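Local coordinates for protein CaaX farnesyltransferase beta subunit Ram1 (Aspergillus fumigatus, PDB 4L9P) that probably catalyses, with an alpha subunit and zinc, transfer of a farnesyl group from farnesyl diphosphate to a cysteine near the C-terminus of target proteins, at residues B[253-258]-B[497-502]; B[205-210]-B[262-267]. All blocks are in the same frame, centred on the assembly; numbering follows the deposited sequence.

Contact 1 of 2, residues B[253-258]-B[497-502]. With FII ([(3,7,11-trimethyl-dodeca-2,6,10-trienyloxycarbamoyl)-methyl]-phosphonic acid), chain Q.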
loop_
_atom_site.group_PDB
_atom_site.type_symbol
_atom_site.label_atom_id
_atom_site.label_comp_id
_atom_site.label_asym_id
_atom_site.label_seq_id
_atom_site.Cartn_x
_atom_site.Cartn_y
_atom_site.Cartn_z
ATOM N N GLY B 253 6.391 4.734 5.833
ATOM C CA GLY B 253 7.478 5.111 6.716
ATOM C C GLY B 253 7.607 4.128 7.839
ATOM O O GLY B 253 8.718 3.640 8.098
ATOM N N ALA B 254 6.476 3.793 8.487
ATOM C CA ALA B 254 6.524 2.874 9.592
ATOM C C ALA B 254 7.021 1.481 9.146
ATOM O O ALA B 254 7.883 0.883 9.785
ATOM C CB ALA B 254 5.159 2.740 10.224
ATOM N N TYR B 255 6.397 0.917 8.091
ATOM C CA TYR B 255 6.765 -0.427 7.664
ATOM C C TYR B 255 8.217 -0.482 7.181
ATOM O O TYR B 255 9.005 -1.384 7.586
ATOM C CB TYR B 255 5.825 -0.839 6.514
ATOM C CG TYR B 255 6.288 -2.056 5.778
ATOM C CD1 TYR B 255 6.240 -3.335 6.356
ATOM C CD2 TYR B 255 6.782 -1.922 4.487
ATOM C CE1 TYR B 255 6.728 -4.437 5.659
ATOM C CE2 TYR B 255 7.252 -2.999 3.782
ATOM C CZ TYR B 255 7.240 -4.267 4.371
ATOM O OH TYR B 255 7.756 -5.337 3.653
ATOM N N CYS B 256 8.641 0.462 6.323
ATOM C CA CYS B 256 10.016 0.397 5.829
ATOM C C CYS B 256 11.042 0.614 6.948
ATOM O O CYS B 256 12.057 -0.099 6.979
ATOM C CB CYS B 256 10.248 1.452 4.754
ATOM S SG CYS B 256 9.332 1.156 3.196
ATOM N N ALA B 257 10.771 1.563 7.862
ATOM C CA ALA B 257 11.704 1.779 8.956
ATOM C C ALA B 257 11.816 0.530 9.817
ATOM O O ALA B 257 12.929 0.147 10.247
ATOM C CB ALA B 257 11.240 2.967 9.817
ATOM N N MET B 258 10.676 -0.090 10.129
ATOM C CA MET B 258 10.739 -1.246 11.031
ATOM C C MET B 258 11.311 -2.496 10.396
ATOM O O MET B 258 11.944 -3.292 11.100
ATOM C CB MET B 258 9.382 -1.514 11.652
ATOM C CG MET B 258 8.984 -0.389 12.626
ATOM S SD MET B 258 10.261 0.064 13.930
ATOM C CE MET B 258 10.615 -1.507 14.660
ATOM N N ILE B 497 6.350 -10.922 5.393
ATOM C CA ILE B 497 6.624 -9.585 5.947
ATOM C C ILE B 497 7.822 -8.930 5.236
ATOM O O ILE B 497 7.756 -7.753 4.906
ATOM C CB ILE B 497 7.011 -9.688 7.440
ATOM C CG1 ILE B 497 5.846 -10.252 8.224
ATOM C CG2 ILE B 497 7.423 -8.336 7.994
ATOM C CD1 ILE B 497 6.185 -10.501 9.716
ATOM N N PHE B 498 8.910 -9.684 4.986
ATOM C CA PHE B 498 10.168 -9.063 4.501
ATOM C C PHE B 498 10.240 -9.045 2.992
ATOM O O PHE B 498 11.077 -8.326 2.418
ATOM C CB PHE B 498 11.397 -9.778 5.066
ATOM C CG PHE B 498 11.469 -9.662 6.591
ATOM C CD1 PHE B 498 11.547 -8.397 7.182
ATOM C CD2 PHE B 498 11.362 -10.813 7.428
ATOM C CE1 PHE B 498 11.595 -8.250 8.554
ATOM C CE2 PHE B 498 11.412 -10.676 8.836
ATOM C CZ PHE B 498 11.544 -9.379 9.415
ATOM N N VAL B 499 9.417 -9.854 2.302
ATOM C CA VAL B 499 9.372 -9.780 0.821
ATOM C C VAL B 499 10.723 -10.072 0.154
ATOM O O VAL B 499 11.137 -9.442 -0.818
ATOM C CB VAL B 499 8.690 -8.470 0.278
ATOM C CG1 VAL B 499 8.040 -8.803 -1.084
ATOM C CG2 VAL B 499 7.609 -7.965 1.223
ATOM N N ILE B 500 11.385 -11.096 0.705
ATOM C CA ILE B 500 12.603 -11.716 0.202
ATOM C C ILE B 500 12.547 -13.169 0.646
ATOM O O ILE B 500 11.727 -13.542 1.483
ATOM C CB ILE B 500 13.893 -11.027 0.820
ATOM C CG1 ILE B 500 13.802 -10.899 2.352
ATOM C CG2 ILE B 500 14.162 -9.659 0.141
ATOM C CD1 ILE B 500 15.146 -10.405 2.975
ATOM N N PRO B 501 13.426 -14.022 0.112
ATOM C CA PRO B 501 13.383 -15.418 0.568
ATOM C C PRO B 501 13.618 -15.522 2.084
ATOM O O PRO B 501 14.405 -14.748 2.678
ATOM C CB PRO B 501 14.545 -16.058 -0.192
ATOM C CG PRO B 501 14.682 -15.199 -1.449
ATOM C CD PRO B 501 14.370 -13.787 -0.994
ATOM N N HIS B 502 12.950 -16.481 2.729
ATOM C CA HIS B 502 13.151 -16.662 4.165
ATOM C C HIS B 502 14.599 -16.800 4.586
ATOM O O HIS B 502 15.005 -16.200 5.596
ATOM C CB HIS B 502 12.400 -17.906 4.671
ATOM C CG HIS B 502 10.926 -17.834 4.497
ATOM N ND1 HIS B 502 10.315 -17.760 3.252
ATOM C CD2 HIS B 502 9.927 -17.839 5.424
ATOM C CE1 HIS B 502 9.006 -17.695 3.431
ATOM N NE2 HIS B 502 8.745 -17.764 4.734
HETATM C C1 FII Q . 6.731 -0.424 0.962
HETATM C C2 FII Q . 6.030 0.578 0.084
HETATM C C6 FII Q . 6.829 1.748 -0.307
HETATM C C10 FII Q . 4.558 0.527 0.020
HETATM C C11 FII Q . 3.706 1.533 -0.754
HETATM C C12 FII Q . 3.326 0.869 -2.110
HETATM C C15 FII Q . 2.135 1.453 -2.865
HETATM C C18 FII Q . 1.723 0.842 -4.198
HETATM C C22 FII Q . 1.746 2.843 -2.475
HETATM C C23 FII Q . 0.362 3.265 -2.945
HETATM C C24 FII Q . 0.133 4.716 -2.760
HETATM C C27 FII Q . -1.004 5.183 -3.612
HETATM C C30 FII Q . -2.371 5.109 -2.954
HETATM C C34 FII Q . -0.646 6.216 -4.612
HETATM C C35 FII Q . -1.687 7.013 -5.370
HETATM O O36 FII Q . -1.661 6.697 -6.750
HETATM N N42 FII Q . -1.816 5.374 -7.062
HETATM C C43 FII Q . -3.120 5.073 -7.484
HETATM O O44 FII Q . -4.059 5.881 -7.528
HETATM C C45 FII Q . -3.281 3.622 -7.916
HETATM P P46 FII Q . -4.973 2.911 -7.569
HETATM O O49 FII Q . -5.293 3.288 -6.171
HETATM O O50 FII Q . -5.913 3.424 -8.614
HETATM O O51 FII Q . -4.714 1.398 -7.728
#

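Contact 2 of 2, residues B[205-210]-B[262-267]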
loop_
_atom_site.group_PDB
_atom_site.type_symbol
_atom_site.label_atom_id
_atom_site.label_comp_id
_atom_site.label_asym_id
_atom_site.label_seq_id
_atom_site.Cartn_x
_atom_site.Cartn_y
_atom_site.Cartn_z
ATOM N N ALA B 205 14.814 -0.860 0.286
ATOM C CA ALA B 205 15.214 -1.541 -0.962
ATOM C C ALA B 205 16.659 -1.976 -0.925
ATOM O O ALA B 205 17.001 -3.091 -1.370
ATOM C CB ALA B 205 14.998 -0.596 -2.165
ATOM N N ALA B 206 17.534 -1.117 -0.398
ATOM C CA ALA B 206 18.912 -1.493 -0.336
ATOM C C ALA B 206 19.167 -2.646 0.640
ATOM O O ALA B 206 19.953 -3.548 0.339
ATOM C CB ALA B 206 19.782 -0.254 0.037
ATOM N N VAL B 207 18.580 -2.572 1.837
ATOM C CA VAL B 207 18.763 -3.673 2.788
ATOM C C VAL B 207 18.246 -4.988 2.268
ATOM O O VAL B 207 18.889 -6.033 2.461
ATOM C CB VAL B 207 18.113 -3.307 4.154
ATOM C CG1 VAL B 207 18.076 -4.515 5.121
ATOM C CG2 VAL B 207 18.902 -2.167 4.799
ATOM N N LEU B 208 17.095 -4.978 1.615
ATOM C CA LEU B 208 16.552 -6.226 1.065
ATOM C C LEU B 208 17.446 -6.732 -0.072
ATOM O O LEU B 208 17.642 -7.963 -0.223
ATOM C CB LEU B 208 15.130 -5.983 0.522
ATOM C CG LEU B 208 14.066 -5.788 1.612
ATOM C CD1 LEU B 208 12.677 -5.796 1.004
ATOM C CD2 LEU B 208 14.138 -6.728 2.799
ATOM N N SER B 209 17.990 -5.804 -0.868
ATOM C CA SER B 209 18.930 -6.227 -1.923
ATOM C C SER B 209 20.173 -6.874 -1.346
ATOM O O SER B 209 20.679 -7.885 -1.857
ATOM C CB SER B 209 19.327 -5.028 -2.796
ATOM O OG SER B 209 18.201 -4.486 -3.513
ATOM N N ILE B 210 20.742 -6.239 -0.311
ATOM C CA ILE B 210 21.905 -6.785 0.362
ATOM C C ILE B 210 21.591 -8.145 0.957
ATOM O O ILE B 210 22.437 -9.057 0.876
ATOM C CB ILE B 210 22.375 -5.746 1.433
ATOM C CG1 ILE B 210 23.068 -4.580 0.708
ATOM C CG2 ILE B 210 23.288 -6.395 2.478
ATOM C CD1 ILE B 210 23.269 -3.360 1.615
ATOM N N ALA B 262 14.501 -4.254 12.021
ATOM C CA ALA B 262 14.502 -5.678 12.361
ATOM C C ALA B 262 15.623 -6.431 11.656
ATOM O O ALA B 262 16.344 -7.220 12.283
ATOM C CB ALA B 262 13.172 -6.334 11.961
ATOM N N LEU B 263 15.781 -6.228 10.342
ATOM C CA LEU B 263 16.775 -7.049 9.651
ATOM C C LEU B 263 18.226 -6.698 10.071
ATOM O O LEU B 263 19.096 -7.545 9.950
ATOM C CB LEU B 263 16.643 -6.905 8.124
ATOM C CG LEU B 263 15.367 -7.539 7.604
ATOM C CD1 LEU B 263 15.242 -7.220 6.064
ATOM C CD2 LEU B 263 15.354 -9.054 7.787
ATOM N N LEU B 264 18.490 -5.466 10.523
ATOM C CA LEU B 264 19.823 -5.043 10.960
ATOM C C LEU B 264 19.998 -5.217 12.492
ATOM O O LEU B 264 21.039 -4.839 13.032
ATOM C CB LEU B 264 20.058 -3.577 10.587
ATOM C CG LEU B 264 20.013 -3.292 9.061
ATOM C CD1 LEU B 264 20.366 -1.804 8.909
ATOM C CD2 LEU B 264 20.855 -4.204 8.171
ATOM N N ASP B 265 19.001 -5.795 13.169
ATOM C CA ASP B 265 18.983 -5.963 14.633
ATOM C C ASP B 265 19.411 -4.643 15.319
ATOM O O ASP B 265 20.339 -4.618 16.152
ATOM C CB ASP B 265 19.904 -7.110 15.057
ATOM C CG ASP B 265 19.786 -7.421 16.557
ATOM O OD1 ASP B 265 18.640 -7.240 17.077
ATOM O OD2 ASP B 265 20.830 -7.772 17.220
ATOM N N LEU B 266 18.758 -3.545 14.973
ATOM C CA LEU B 266 19.108 -2.303 15.636
ATOM C C LEU B 266 18.549 -2.279 17.046
ATOM O O LEU B 266 17.586 -2.978 17.368
ATOM C CB LEU B 266 18.506 -1.102 14.889
ATOM C CG LEU B 266 18.979 -0.996 13.422
ATOM C CD1 LEU B 266 18.397 0.259 12.756
ATOM C CD2 LEU B 266 20.530 -1.026 13.292
ATOM N N PRO B 267 19.143 -1.465 17.928
ATOM C CA PRO B 267 18.560 -1.394 19.266
ATOM C C PRO B 267 17.133 -0.875 19.255
ATOM O O PRO B 267 16.801 0.042 18.498
ATOM C CB PRO B 267 19.482 -0.366 19.987
ATOM C CG PRO B 267 20.764 -0.416 19.257
ATOM C CD PRO B 267 20.354 -0.636 17.780
#

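Contact 1 of 2, residues B[253-258]-B[497-502]
The phenol of Tyr255 meets the carbonyl of Ile497, and this one polar bond defines the contact. Tyr255 OH donates to Ile497 O over 2.7 Å, and the angle of 168° at the acceptor shows that the hydroxyl arrives almost end-on to the C=O. Ile497 O lies in the plane of the ring, at its edge, 3.6 Å from Tyr255 CE1. The reach follows from a side chain with CG anti to the backbone N (chi1 167°), which carries the hydroxyl to a loop whose nearest CA, that of Ile497, is still 9.3 Å from the CA of Tyr255. Tyr204 OH is a second hydrogen-bond partner of the same hydroxyl, so the buried oxygen has two hydrogen-bond partners, which hold the ring at its far end.

Van der Waals contact is thinner: the Val499 CG2 methyl lies 3.6 Å from Tyr255 OH, the two side chains crossing at about a right angle, while Ile500, Pro501 and His502 run away from the helix, the last two into partly exposed positions.

At the ring's other edge, that of CD2 and CE2, Tyr255 CD2 lies 3.8 Å from C1 of FII, a methyl at the distal end of the farnesyl chain, and Cys256 SG stands at the same 3.8 Å from that carbon. The helix thus supplies wall to the isoprenoid pocket through two consecutive residues, one of which is fastened to the loop.

Tyr255 also meets Phe316 edge-to-face and touches Cys317 and Ala320. Helix 312-323 borders the contact here, and helix 200-213 borders it through Tyr204, where helix 251-263 meets the loop that leads from strand 468-471 into helix 502-513.

Contact 2 of 2, residues B[205-210]-B[262-267]
Val207 and Leu208 meet Leu263 and Leu264 in a wholly apolar interface burying 156 Å². Its closest pair is Leu208 CD2 with Leu263 CD1 at 3.5 Å, tighter than usual for two methyls; these side chains cross at about a right angle. Val207 CG1 packs on two leucines, 4.0 Å from Leu263 CD1 and 4.1 Å from Leu264 CD2. That methyl is anti to the backbone N (chi1 171°), on a residue whose side chain starts out directly toward the other helix.

Hydrogen bonds run within a segment or to outside residues, as from Arg509 NH1 to Ala262 O. Ala205 O accepts from Ser209 N and also from Ser209 OG, the latter at 2.8 Å, the two donors approaching opposite faces of the carbonyl plane; the buried hydroxyl thus has an acceptor on its own helix.

Just beyond the leucines Asp265 OD2 forms a salt bridge with Lys458. Asp265 is the first residue past helix 251-263 to leave helical angles: its positive phi of 46° and two bonds back into the last turn make a Schellman motif. Helices 200-213 and 251-263 run roughly parallel in the same direction, consistent with neighbouring inner helices of the prenyltransferase alpha-alpha toroid.

How the contacts relate
Both contacts are buried and draw on helix 251-263, contact 1 on its N-terminal half and contact 2 on its C-terminal end. Contact 1 lies deeper, about 8 Å from the centre of the chain against about 16 Å for contact 2, and their centres are about 8 Å apart. Chemistry changes with place: beside the isoprenoid a phenol clasps a loop carbonyl, whereas farther out a helix meets the end of another, and the turn after it, through aliphatic side chains. The two join directly, since the loop of contact 1 packs on both segments of contact 2: Ile500 CD1 is 3.8 Å from Leu208 CD2, and Phe498 CD1 is 3.9 Å from Leu263 CD2.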